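PDB 3ZID: Tubulin/ftsz, gtpase from Methanosaeta thermophila, which binds GTP, has GTPase activity and, as a tubulin/FtsZ-like cytoskeletal protein, is thought to be involved in the control of cell shape. Local coordinates for residues 109-113 against 141-145; 233-239 against 313-319; 2-8 against 42-48; 82-87 against 119-124. All blocks are in the same frame, centred on the assembly; numbering follows the deposited sequence.

Contact 1: 109-113 against 141-145. With GDP (guanosine-5'-diphosphate), chain C.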
# COMPACT_ATOMS: atom_id res chain seq x y z
N MET A 109 -0.50 6.18 -3.31
CA MET A 109 0.21 5.62 -2.18
C MET A 109 -0.13 6.35 -0.91
O MET A 109 -0.01 7.57 -0.82
CB MET A 109 1.70 5.70 -2.45
CG MET A 109 2.03 5.21 -3.85
SD MET A 109 3.78 5.38 -4.16
CE MET A 109 3.97 7.13 -3.93
N THR A 110 -0.56 5.57 0.09
CA THR A 110 -1.00 6.11 1.35
C THR A 110 -0.99 5.02 2.43
O THR A 110 -1.08 3.83 2.13
CB THR A 110 -2.44 6.70 1.23
OG1 THR A 110 -2.87 7.15 2.51
CG2 THR A 110 -3.42 5.63 0.77
N SER A 111 -0.93 5.44 3.69
CA SER A 111 -1.33 4.55 4.78
C SER A 111 -2.85 4.59 4.90
O SER A 111 -3.50 5.55 4.48
CB SER A 111 -0.70 4.97 6.12
OG SER A 111 -1.26 6.16 6.62
N VAL A 112 -3.42 3.54 5.48
CA VAL A 112 -4.84 3.50 5.65
C VAL A 112 -5.25 4.01 7.03
O VAL A 112 -6.43 4.15 7.28
CB VAL A 112 -5.40 2.08 5.43
CG1 VAL A 112 -5.06 1.60 4.04
CG2 VAL A 112 -4.86 1.11 6.47
N SER A 113 -4.27 4.29 7.89
CA SER A 113 -4.51 4.59 9.32
C SER A 113 -4.49 6.06 9.73
O SER A 113 -5.01 6.41 10.79
CB SER A 113 -3.52 3.82 10.20
OG SER A 113 -3.84 2.44 10.22
N ALA A 141 -1.63 0.44 -0.33
CA ALA A 141 -2.22 0.68 1.00
C ALA A 141 -1.35 0.15 2.14
O ALA A 141 -1.17 -1.06 2.29
CB ALA A 141 -3.57 0.04 1.06
N VAL A 142 -0.81 1.07 2.96
CA VAL A 142 0.07 0.67 4.05
C VAL A 142 -0.69 0.44 5.37
O VAL A 142 -1.34 1.36 5.87
CB VAL A 142 1.18 1.70 4.27
CG1 VAL A 142 2.04 1.30 5.44
CG2 VAL A 142 2.02 1.87 2.97
N LEU A 143 -0.62 -0.78 5.90
CA LEU A 143 -1.36 -1.17 7.11
C LEU A 143 -0.61 -0.82 8.38
O LEU A 143 0.62 -0.81 8.36
CB LEU A 143 -1.62 -2.68 7.11
CG LEU A 143 -2.20 -3.22 5.81
CD1 LEU A 143 -2.33 -4.72 5.88
CD2 LEU A 143 -3.53 -2.55 5.52
N PRO A 144 -1.34 -0.58 9.49
CA PRO A 144 -0.71 -0.13 10.74
C PRO A 144 0.12 -1.21 11.43
O PRO A 144 -0.01 -2.38 11.11
CB PRO A 144 -1.91 0.26 11.62
CG PRO A 144 -3.02 -0.59 11.13
CD PRO A 144 -2.80 -0.71 9.63
N PHE A 145 1.01 -0.79 12.32
CA PHE A 145 1.63 -1.71 13.28
C PHE A 145 0.52 -2.29 14.17
O PHE A 145 -0.43 -1.60 14.47
CB PHE A 145 2.63 -0.99 14.17
CG PHE A 145 3.80 -0.45 13.44
CD1 PHE A 145 4.71 -1.30 12.84
CD2 PHE A 145 4.01 0.93 13.37
CE1 PHE A 145 5.81 -0.80 12.17
CE2 PHE A 145 5.11 1.44 12.71
CZ PHE A 145 6.01 0.57 12.10
PB GDP C . -1.56 11.07 7.60
O1B GDP C . -2.13 10.41 6.36
O2B GDP C . -0.44 12.02 7.21
O3B GDP C . -2.68 11.83 8.29
O3A GDP C . -1.05 9.95 8.63
PA GDP C . 0.16 8.94 8.30
O1A GDP C . 1.36 9.28 9.11
O2A GDP C . 0.46 8.82 6.82
O5' GDP C . -0.52 7.58 8.77
C5' GDP C . -0.03 6.93 9.93
C4' GDP C . 0.17 5.46 9.59
O4' GDP C . 1.19 5.37 8.61
C3' GDP C . 0.66 4.74 10.82
O3' GDP C . 0.26 3.38 10.67
C2' GDP C . 2.16 4.87 10.69
O2' GDP C . 2.79 3.78 11.34
C1' GDP C . 2.35 4.76 9.19
N9 GDP C . 3.49 5.51 8.65
C8 GDP C . 3.77 6.82 8.84
N7 GDP C . 4.87 7.17 8.13
C5 GDP C . 5.29 6.06 7.48
C6 GDP C . 6.38 5.73 6.55
O6 GDP C . 7.20 6.59 6.23
N1 GDP C . 6.45 4.48 6.10
C2 GDP C . 5.58 3.53 6.45
N2 GDP C . 5.74 2.29 5.95
N3 GDP C . 4.54 3.74 7.30
C4 GDP C . 4.36 4.98 7.82
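The C-terminal ends of two parallel strands form one wall of the guanine-nucleotide pocket here, as expected for a Rossmann-like tubulin/FtsZ GTPase domain. Strands 109-111 and 141-143 run 4.7 Å apart at 22°, pairing Thr-110 with Ala-141 and Ser-111 with Val-142. Two backbone hydrogen bonds fix this register: Val-142 N to Thr-110 O at 2.9 Å and Val-112 N to Val-142 O at 3.0 Å, both close to linear at 164° and 160°. Ser-111 and Val-142 project from the face that meets GDP. Ser-111 OG donates to GDP O5' at 2.7 Å, and Val-142 CG1 lies 3.9 Å from GDP N2. Past the strand ends, Pro-144 CA approaches GDP O3' to 3.6 Å and Phe-145 CE2 comes within 3.6 Å of GDP O2', so the loop lines the ribose. Val-112 closes an apolar patch, its CG1 3.7 Å from Ala-141 CB and its CG2 4.0 Å from Leu-143 CD2. The pair belongs to the beta-alpha-beta unit whose connecting helix is 117-131. Cys-12 and Ile-16 of helix 10-30 pack on the nucleotide-facing side, while helix 150-165 meets Val-112 through Ala-156 and Cys-159 and receives the Ser-113 OG hydrogen bond at Tyr-152 O.

Contact 2: 233-239 against 313-319; sequences TLGYYQA and EPRVLSV
Tyr-236 runs its ring lengthwise along the face it shares with Leu-317 and Arg-315 (chi1 near 180°, chi2 -89°), so Arg-315 NH1 meets the ring edge and donates to Tyr-236 OH at 3.1 Å; that arginine (chi1 61°, then extended) also bonds Gln-278 through NE. The strands 233-238 and 315-319 are extended and antiparallel at 169°, with axes 4.5 Å apart. Gly-235/Ser-318 and Tyr-237/Val-316 are hydrogen-bonded pairs: Gly-235 N to Ser-318 O is 2.7 Å, Ser-318 N to Gly-235 O 3.0 Å, Tyr-237 N to Val-316 O 3.0 Å and Val-316 N to Tyr-237 O 2.9 Å. Leu-234/Val-319, Tyr-236/Leu-317 and Gln-238/Arg-315 are non-hydrogen-bonded pairs. This places edge strand 232-238 beside 315-322 in the mixed sheet, which fits the C-terminal domain of the tubulin/FtsZ fold. The face carrying Leu-234, Tyr-236 and Leu-317 meets helix 186-210; Tyr-237 and Val-316 face helix 246-252. Leu-234 CD2 packs 3.8 Å from Val-319 CG2. An ideal CB on Gly-235 would clash, 2.2 Å from Ser-318 OG, which bonds Ser-253 O. Where the strands end, Ala-239 N bonds Pro-314 O at 2.9 Å, and Gln-238, with chi2 72° and chi3 69°, folds back so that NE2 donates to Glu-313 O at 3.0 Å.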
# COMPACT_ATOMS: atom_id res chain seq x y z
N THR A 233 -0.39 -8.08 -3.27
CA THR A 233 0.85 -7.56 -2.76
C THR A 233 1.95 -7.79 -3.78
O THR A 233 1.68 -8.34 -4.85
CB THR A 233 1.21 -8.16 -1.37
OG1 THR A 233 2.21 -7.35 -0.74
CG2 THR A 233 1.74 -9.59 -1.51
N LEU A 234 3.15 -7.32 -3.46
CA LEU A 234 4.31 -7.53 -4.31
C LEU A 234 5.34 -8.38 -3.56
O LEU A 234 5.64 -8.12 -2.39
CB LEU A 234 4.95 -6.20 -4.69
CG LEU A 234 4.09 -5.23 -5.48
CD1 LEU A 234 4.85 -3.94 -5.77
CD2 LEU A 234 3.65 -5.87 -6.79
N GLY A 235 5.90 -9.36 -4.24
CA GLY A 235 7.02 -10.12 -3.70
C GLY A 235 8.31 -9.82 -4.48
O GLY A 235 8.28 -9.31 -5.59
N TYR A 236 9.45 -10.11 -3.87
CA TYR A 236 10.69 -9.68 -4.46
C TYR A 236 11.82 -10.53 -3.93
O TYR A 236 11.80 -10.94 -2.78
CB TYR A 236 10.95 -8.24 -4.07
CG TYR A 236 12.20 -7.63 -4.65
CD1 TYR A 236 13.42 -7.71 -3.99
CD2 TYR A 236 12.14 -6.91 -5.83
CE1 TYR A 236 14.55 -7.10 -4.52
CE2 TYR A 236 13.23 -6.31 -6.36
CZ TYR A 236 14.44 -6.41 -5.71
OH TYR A 236 15.52 -5.78 -6.28
N TYR A 237 12.78 -10.83 -4.80
CA TYR A 237 14.00 -11.48 -4.37
C TYR A 237 15.12 -11.17 -5.32
O TYR A 237 14.98 -11.35 -6.52
CB TYR A 237 13.82 -12.98 -4.29
CG TYR A 237 15.08 -13.69 -3.84
CD1 TYR A 237 15.46 -13.73 -2.51
CD2 TYR A 237 15.90 -14.29 -4.78
CE1 TYR A 237 16.62 -14.38 -2.13
CE2 TYR A 237 17.05 -14.95 -4.41
CZ TYR A 237 17.41 -14.98 -3.09
OH TYR A 237 18.56 -15.61 -2.75
N GLN A 238 16.22 -10.68 -4.78
CA GLN A 238 17.44 -10.45 -5.53
C GLN A 238 18.42 -11.59 -5.26
O GLN A 238 18.84 -11.75 -4.13
CB GLN A 238 18.08 -9.15 -5.08
CG GLN A 238 19.46 -8.93 -5.64
CD GLN A 238 19.42 -8.61 -7.09
OE1 GLN A 238 18.96 -7.55 -7.45
NE2 GLN A 238 19.86 -9.54 -7.95
N ALA A 239 18.74 -12.38 -6.27
CA ALA A 239 19.71 -13.47 -6.13
C ALA A 239 21.16 -12.97 -6.07
O ALA A 239 21.45 -11.87 -6.54
CB ALA A 239 19.56 -14.49 -7.27
N GLU A 313 22.79 -9.86 -11.69
CA GLU A 313 22.37 -11.10 -11.07
C GLU A 313 20.84 -11.08 -11.05
O GLU A 313 20.25 -10.03 -10.84
CB GLU A 313 22.95 -11.21 -9.66
CG GLU A 313 24.44 -10.88 -9.58
CD GLU A 313 25.28 -11.77 -10.46
OE1 GLU A 313 25.09 -13.00 -10.42
OE2 GLU A 313 26.13 -11.25 -11.21
N PRO A 314 20.21 -12.22 -11.31
CA PRO A 314 18.76 -12.25 -11.47
C PRO A 314 17.97 -11.79 -10.24
O PRO A 314 18.39 -12.00 -9.10
CB PRO A 314 18.46 -13.71 -11.80
CG PRO A 314 19.72 -14.47 -11.41
CD PRO A 314 20.84 -13.53 -11.59
N ARG A 315 16.85 -11.13 -10.49
CA ARG A 315 15.90 -10.78 -9.45
C ARG A 315 14.50 -11.09 -9.97
O ARG A 315 14.24 -11.14 -11.19
CB ARG A 315 16.02 -9.32 -9.03
CG ARG A 315 15.75 -8.30 -10.13
CD ARG A 315 15.62 -6.91 -9.50
NE ARG A 315 15.30 -5.90 -10.51
CZ ARG A 315 15.05 -4.62 -10.22
NH1 ARG A 315 15.08 -4.21 -8.96
NH2 ARG A 315 14.78 -3.76 -11.20
N VAL A 316 13.60 -11.34 -9.04
CA VAL A 316 12.25 -11.72 -9.38
C VAL A 316 11.28 -10.81 -8.66
O VAL A 316 11.42 -10.52 -7.47
CB VAL A 316 11.96 -13.19 -8.99
CG1 VAL A 316 10.51 -13.55 -9.31
CG2 VAL A 316 12.92 -14.13 -9.71
N LEU A 317 10.30 -10.35 -9.42
CA LEU A 317 9.16 -9.66 -8.85
C LEU A 317 7.92 -10.51 -9.04
O LEU A 317 7.64 -11.00 -10.12
CB LEU A 317 8.96 -8.31 -9.54
CG LEU A 317 7.73 -7.54 -9.04
CD1 LEU A 317 8.06 -6.84 -7.77
CD2 LEU A 317 7.30 -6.53 -10.09
N SER A 318 7.17 -10.66 -7.97
CA SER A 318 5.89 -11.35 -8.06
C SER A 318 4.75 -10.38 -7.72
O SER A 318 4.83 -9.62 -6.75
CB SER A 318 5.89 -12.57 -7.13
OG SER A 318 6.14 -12.18 -5.79
N VAL A 319 3.72 -10.40 -8.54
CA VAL A 319 2.54 -9.60 -8.27
C VAL A 319 1.49 -10.63 -7.95
O VAL A 319 1.19 -11.47 -8.79
CB VAL A 319 2.10 -8.73 -9.46
CG1 VAL A 319 0.87 -7.87 -9.09
CG2 VAL A 319 3.29 -7.85 -9.97

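Contact 3: 2-8 against 42-48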
# COMPACT_ATOMS: atom_id res chain seq x y z
N LEU A 2 5.06 4.58 -21.55
CA LEU A 2 4.08 4.45 -20.49
C LEU A 2 4.02 5.76 -19.73
O LEU A 2 5.05 6.25 -19.27
CB LEU A 2 4.49 3.31 -19.55
CG LEU A 2 3.42 2.78 -18.60
CD1 LEU A 2 2.16 2.42 -19.36
CD2 LEU A 2 3.95 1.59 -17.82
N ASN A 3 2.84 6.37 -19.64
CA ASN A 3 2.67 7.55 -18.80
C ASN A 3 2.23 7.14 -17.40
O ASN A 3 1.11 6.66 -17.22
CB ASN A 3 1.65 8.51 -19.40
CG ASN A 3 2.10 9.08 -20.72
OD1 ASN A 3 2.91 10.01 -20.76
ND2 ASN A 3 1.59 8.52 -21.81
N VAL A 4 3.10 7.36 -16.43
CA VAL A 4 2.83 6.91 -15.08
C VAL A 4 2.71 8.10 -14.15
O VAL A 4 3.54 9.01 -14.16
CB VAL A 4 3.95 5.98 -14.56
CG1 VAL A 4 3.59 5.41 -13.16
CG2 VAL A 4 4.21 4.85 -15.55
N LEU A 5 1.67 8.09 -13.33
CA LEU A 5 1.53 9.11 -12.30
C LEU A 5 1.65 8.43 -10.95
O LEU A 5 1.00 7.41 -10.70
CB LEU A 5 0.17 9.80 -12.43
CG LEU A 5 -0.17 10.84 -11.34
CD1 LEU A 5 0.82 11.99 -11.37
CD2 LEU A 5 -1.60 11.37 -11.51
N MET A 6 2.50 8.96 -10.08
CA MET A 6 2.57 8.46 -8.70
C MET A 6 2.22 9.56 -7.72
O MET A 6 2.81 10.64 -7.77
CB MET A 6 3.93 7.87 -8.40
CG MET A 6 4.29 6.78 -9.41
SD MET A 6 5.84 5.96 -9.05
CE MET A 6 5.36 4.86 -7.73
N LEU A 7 1.23 9.28 -6.87
CA LEU A 7 0.70 10.25 -5.90
C LEU A 7 0.94 9.73 -4.50
O LEU A 7 0.38 8.70 -4.11
CB LEU A 7 -0.81 10.38 -6.10
CG LEU A 7 -1.23 10.82 -7.49
CD1 LEU A 7 -2.75 10.85 -7.62
CD2 LEU A 7 -0.65 12.19 -7.77
N GLY A 8 1.76 10.43 -3.73
CA GLY A 8 2.04 10.02 -2.36
C GLY A 8 1.24 10.91 -1.42
O GLY A 8 1.52 12.09 -1.30
N ARG A 42 7.24 8.21 -19.11
CA ARG A 42 7.20 9.44 -18.34
C ARG A 42 6.62 9.13 -16.96
O ARG A 42 5.49 8.66 -16.87
CB ARG A 42 6.35 10.46 -19.10
CG ARG A 42 6.39 11.87 -18.57
CD ARG A 42 5.62 12.76 -19.52
NE ARG A 42 4.19 12.47 -19.53
CZ ARG A 42 3.30 13.13 -18.78
NH1 ARG A 42 3.70 14.12 -18.00
NH2 ARG A 42 2.00 12.82 -18.84
N VAL A 43 7.40 9.35 -15.90
CA VAL A 43 6.92 9.14 -14.53
C VAL A 43 6.80 10.44 -13.74
O VAL A 43 7.81 11.04 -13.38
CB VAL A 43 7.84 8.18 -13.72
CG1 VAL A 43 7.24 7.89 -12.36
CG2 VAL A 43 8.07 6.88 -14.47
N GLU A 44 5.57 10.85 -13.45
CA GLU A 44 5.33 12.04 -12.65
C GLU A 44 5.02 11.68 -11.21
O GLU A 44 4.35 10.69 -10.93
CB GLU A 44 4.17 12.85 -13.24
CG GLU A 44 4.41 13.31 -14.68
CD GLU A 44 5.22 14.58 -14.77
OE1 GLU A 44 5.66 15.10 -13.73
OE2 GLU A 44 5.44 15.06 -15.90
N THR A 45 5.52 12.49 -10.29
CA THR A 45 5.32 12.24 -8.89
C THR A 45 4.80 13.49 -8.23
O THR A 45 5.34 14.58 -8.45
CB THR A 45 6.63 11.81 -8.21
OG1 THR A 45 7.59 12.87 -8.29
CG2 THR A 45 7.20 10.57 -8.89
N ILE A 46 3.75 13.34 -7.43
CA ILE A 46 3.27 14.45 -6.61
C ILE A 46 3.08 13.96 -5.20
O ILE A 46 2.38 12.99 -4.97
CB ILE A 46 1.94 15.02 -7.11
CG1 ILE A 46 2.04 15.38 -8.59
CG2 ILE A 46 1.56 16.28 -6.31
CD1 ILE A 46 0.71 15.77 -9.17
N ALA A 47 3.74 14.63 -4.26
CA ALA A 47 3.53 14.38 -2.85
C ALA A 47 2.45 15.34 -2.36
O ALA A 47 2.60 16.55 -2.43
CB ALA A 47 4.81 14.60 -2.10
N ILE A 48 1.36 14.79 -1.85
CA ILE A 48 0.25 15.61 -1.39
C ILE A 48 0.10 15.47 0.13
O ILE A 48 0.14 14.36 0.67
CB ILE A 48 -1.05 15.21 -2.13
CG1 ILE A 48 -0.79 15.20 -3.65
CG2 ILE A 48 -2.20 16.16 -1.77
CD1 ILE A 48 -1.91 14.64 -4.51
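Seven backbone hydrogen bonds lace strand 42-48 to residues 2-8. Alternate residues of each segment use both their amide and carbonyl here: Val-4 N donates to Arg-42 O and Val-4 O receives Glu-44 N, both at 2.8 Å; Met-6 N donates to Glu-44 O at 2.7 Å, and Met-6 O receives Ile-46 N at 2.9 Å. Gly-8 N donates to Ile-46 O at 2.9 Å. Leu-2 O and Gly-8 O accept from Arg-42 N and Ile-48 N at the two ends. The intervening Asn-3, Leu-5 and Leu-7 turn their backbone groups to residues 104-107. Strand 3-9 is thus held on both edges inside the parallel sheet of the Rossmann-like GTPase domain, with helix 10-30 making the crossover to 42-49. On the face of Asn-3 and Leu-5, Asn-3 OD1 accepts from Arg-42 NE at 3.0 Å, Arg-42 NH1 forms a salt bridge with Glu-44 OE2 at 2.9 Å, and Arg-100 supplies further partners, its O to Arg-42 NH1 and its NH1 to Glu-44 OE1. Farther along, Leu-7 CD2 meets Ile-46 CB at 3.9 Å.

Contact 4: 82-87 against 119-124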
# COMPACT_ATOMS: atom_id res chain seq x y z
N GLY A 82 -10.56 14.95 7.39
CA GLY A 82 -9.82 14.66 6.19
C GLY A 82 -10.72 14.76 4.97
O GLY A 82 -10.37 15.40 3.98
N LYS A 83 -11.87 14.11 5.05
CA LYS A 83 -12.82 14.12 3.94
C LYS A 83 -13.29 15.53 3.63
O LYS A 83 -13.38 15.90 2.46
CB LYS A 83 -14.00 13.21 4.25
CG LYS A 83 -13.63 11.74 4.26
CD LYS A 83 -14.78 10.89 4.72
CE LYS A 83 -14.44 9.42 4.62
NZ LYS A 83 -15.52 8.56 5.18
N GLN A 84 -13.59 16.31 4.68
CA GLN A 84 -13.99 17.70 4.48
C GLN A 84 -12.88 18.49 3.81
O GLN A 84 -13.11 19.22 2.84
CB GLN A 84 -14.37 18.38 5.82
CG GLN A 84 -15.68 17.90 6.43
CD GLN A 84 -15.91 18.46 7.83
OE1 GLN A 84 -15.00 18.97 8.47
NE2 GLN A 84 -17.15 18.33 8.31
N GLY A 85 -11.67 18.32 4.33
CA GLY A 85 -10.48 18.94 3.78
C GLY A 85 -10.32 18.65 2.29
O GLY A 85 -9.96 19.54 1.52
N PHE A 86 -10.57 17.40 1.89
CA PHE A 86 -10.48 17.05 0.48
C PHE A 86 -11.52 17.80 -0.38
O PHE A 86 -11.18 18.39 -1.41
CB PHE A 86 -10.61 15.55 0.26
CG PHE A 86 -10.53 15.16 -1.18
CD1 PHE A 86 -9.30 15.08 -1.82
CD2 PHE A 86 -11.68 14.91 -1.92
CE1 PHE A 86 -9.21 14.75 -3.15
CE2 PHE A 86 -11.61 14.57 -3.25
CZ PHE A 86 -10.38 14.50 -3.87
N TRP A 87 -12.78 17.77 0.04
CA TRP A 87 -13.84 18.44 -0.72
C TRP A 87 -13.58 19.93 -0.91
O TRP A 87 -13.74 20.47 -2.00
CB TRP A 87 -15.19 18.20 -0.04
CG TRP A 87 -15.58 16.78 -0.14
CD1 TRP A 87 -15.46 15.97 -1.24
CD2 TRP A 87 -16.08 15.94 0.91
NE1 TRP A 87 -15.90 14.70 -0.95
CE2 TRP A 87 -16.27 14.65 0.37
CE3 TRP A 87 -16.40 16.17 2.26
CZ2 TRP A 87 -16.76 13.59 1.12
CZ3 TRP A 87 -16.88 15.11 3.01
CH2 TRP A 87 -17.06 13.84 2.44
N SER A 119 -8.16 9.23 3.95
CA SER A 119 -9.44 9.83 3.55
C SER A 119 -9.40 10.43 2.15
O SER A 119 -10.33 10.25 1.37
CB SER A 119 -9.91 10.88 4.57
OG SER A 119 -8.97 11.92 4.73
N PHE A 120 -8.33 11.15 1.85
CA PHE A 120 -8.13 11.73 0.53
C PHE A 120 -8.11 10.65 -0.55
O PHE A 120 -8.66 10.82 -1.63
CB PHE A 120 -6.77 12.43 0.45
CG PHE A 120 -6.76 13.85 0.95
CD1 PHE A 120 -7.45 14.22 2.10
CD2 PHE A 120 -6.01 14.81 0.27
CE1 PHE A 120 -7.41 15.54 2.55
CE2 PHE A 120 -5.96 16.12 0.71
CZ PHE A 120 -6.67 16.49 1.86
N SER A 121 -7.42 9.56 -0.27
CA SER A 121 -7.06 8.62 -1.32
C SER A 121 -8.25 7.94 -2.00
O SER A 121 -8.33 7.93 -3.23
CB SER A 121 -6.00 7.61 -0.85
OG SER A 121 -4.80 8.29 -0.52
N PRO A 122 -9.19 7.39 -1.22
CA PRO A 122 -10.37 6.83 -1.89
C PRO A 122 -11.16 7.89 -2.63
O PRO A 122 -11.70 7.58 -3.69
CB PRO A 122 -11.19 6.25 -0.74
CG PRO A 122 -10.18 5.98 0.34
CD PRO A 122 -9.17 7.07 0.22
N LEU A 123 -11.22 9.11 -2.08
CA LEU A 123 -11.94 10.20 -2.73
C LEU A 123 -11.28 10.59 -4.03
O LEU A 123 -11.95 10.81 -5.05
CB LEU A 123 -12.03 11.44 -1.82
CG LEU A 123 -12.81 11.22 -0.53
CD1 LEU A 123 -12.99 12.47 0.36
CD2 LEU A 123 -14.11 10.68 -0.94
N MET A 124 -9.95 10.66 -3.98
CA MET A 124 -9.15 11.05 -5.14
C MET A 124 -9.23 9.99 -6.23
O MET A 124 -9.25 10.31 -7.42
CB MET A 124 -7.70 11.27 -4.71
CG MET A 124 -6.90 12.18 -5.64
SD MET A 124 -5.23 12.48 -5.01
CE MET A 124 -5.58 12.69 -3.28
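This is a helix-helix packing contact, mainly apolar and aromatic, in the GTPase domain, where helix 117-131, lying on the parallel sheet through Phe-120, Ser-121 and Met-124, is met by helix 79-98. The segment axes approach to 8.9 Å and cross at -47°. Phe-86 is the central residue: with chi1 at 180° it reaches between Phe-120, Leu-123 and Met-124. Its ring presents an edge to the face of Phe-120, a T-shaped arrangement with centroids 5.4 Å apart and planes at 67°, while Phe-86 CB sits over the same Phe-120 face, 4.1 Å from the centroid. Leu-123 CB in turn lies over a face of Phe-86, 3.8 Å from its centroid, and Phe-86 CE1 is 4.1 Å from Met-124 CB. At the N-terminal end, closeness depends on Gly-82: its CA is 3.2 Å from Ser-119 OG, and an ideal CB there would be only 2.1 Å from that oxygen. Ser-119 OG itself bonds Gly-115 O, in the GTP-binding loop. Toward solvent, Trp-87 NE1 is 3.9 Å from Leu-123 CD1, and Lys-83 passes Ser-119 with CG 3.8 Å from its CB before its NZ pairs with Glu-162. Since the helices share no hydrogen bond or salt bridge within these segments, their attachment rests on shape fit, CH-pi contacts and burial of apolar surface.

Overall arrangement
Contacts 1, 3 and 4 build one GTPase domain, while contact 2 belongs to the second sheet, its nearest atoms about 8 Å from contact 1 and 16 Å from contact 4. Contacts 1 and 3 share the parallel sheet: strands 3-9 and 105-111 are neighbours, and Met-109 N lies 2.8 Å from Leu-7 O, a probable hydrogen bond. Contact 4 packs on that sheet, with Met-124 SD 3.9 Å from Leu-7 CD1 and Ser-121 OG 3.3 Å from Thr-110 CG2. GDP touches contact 1 directly. The side chain of Ser-119 lies about 7 Å from GDP. Gly-8, by its CA, is about 9 Å from GDP. The side chain of Thr-233 is about 12 Å from GDP.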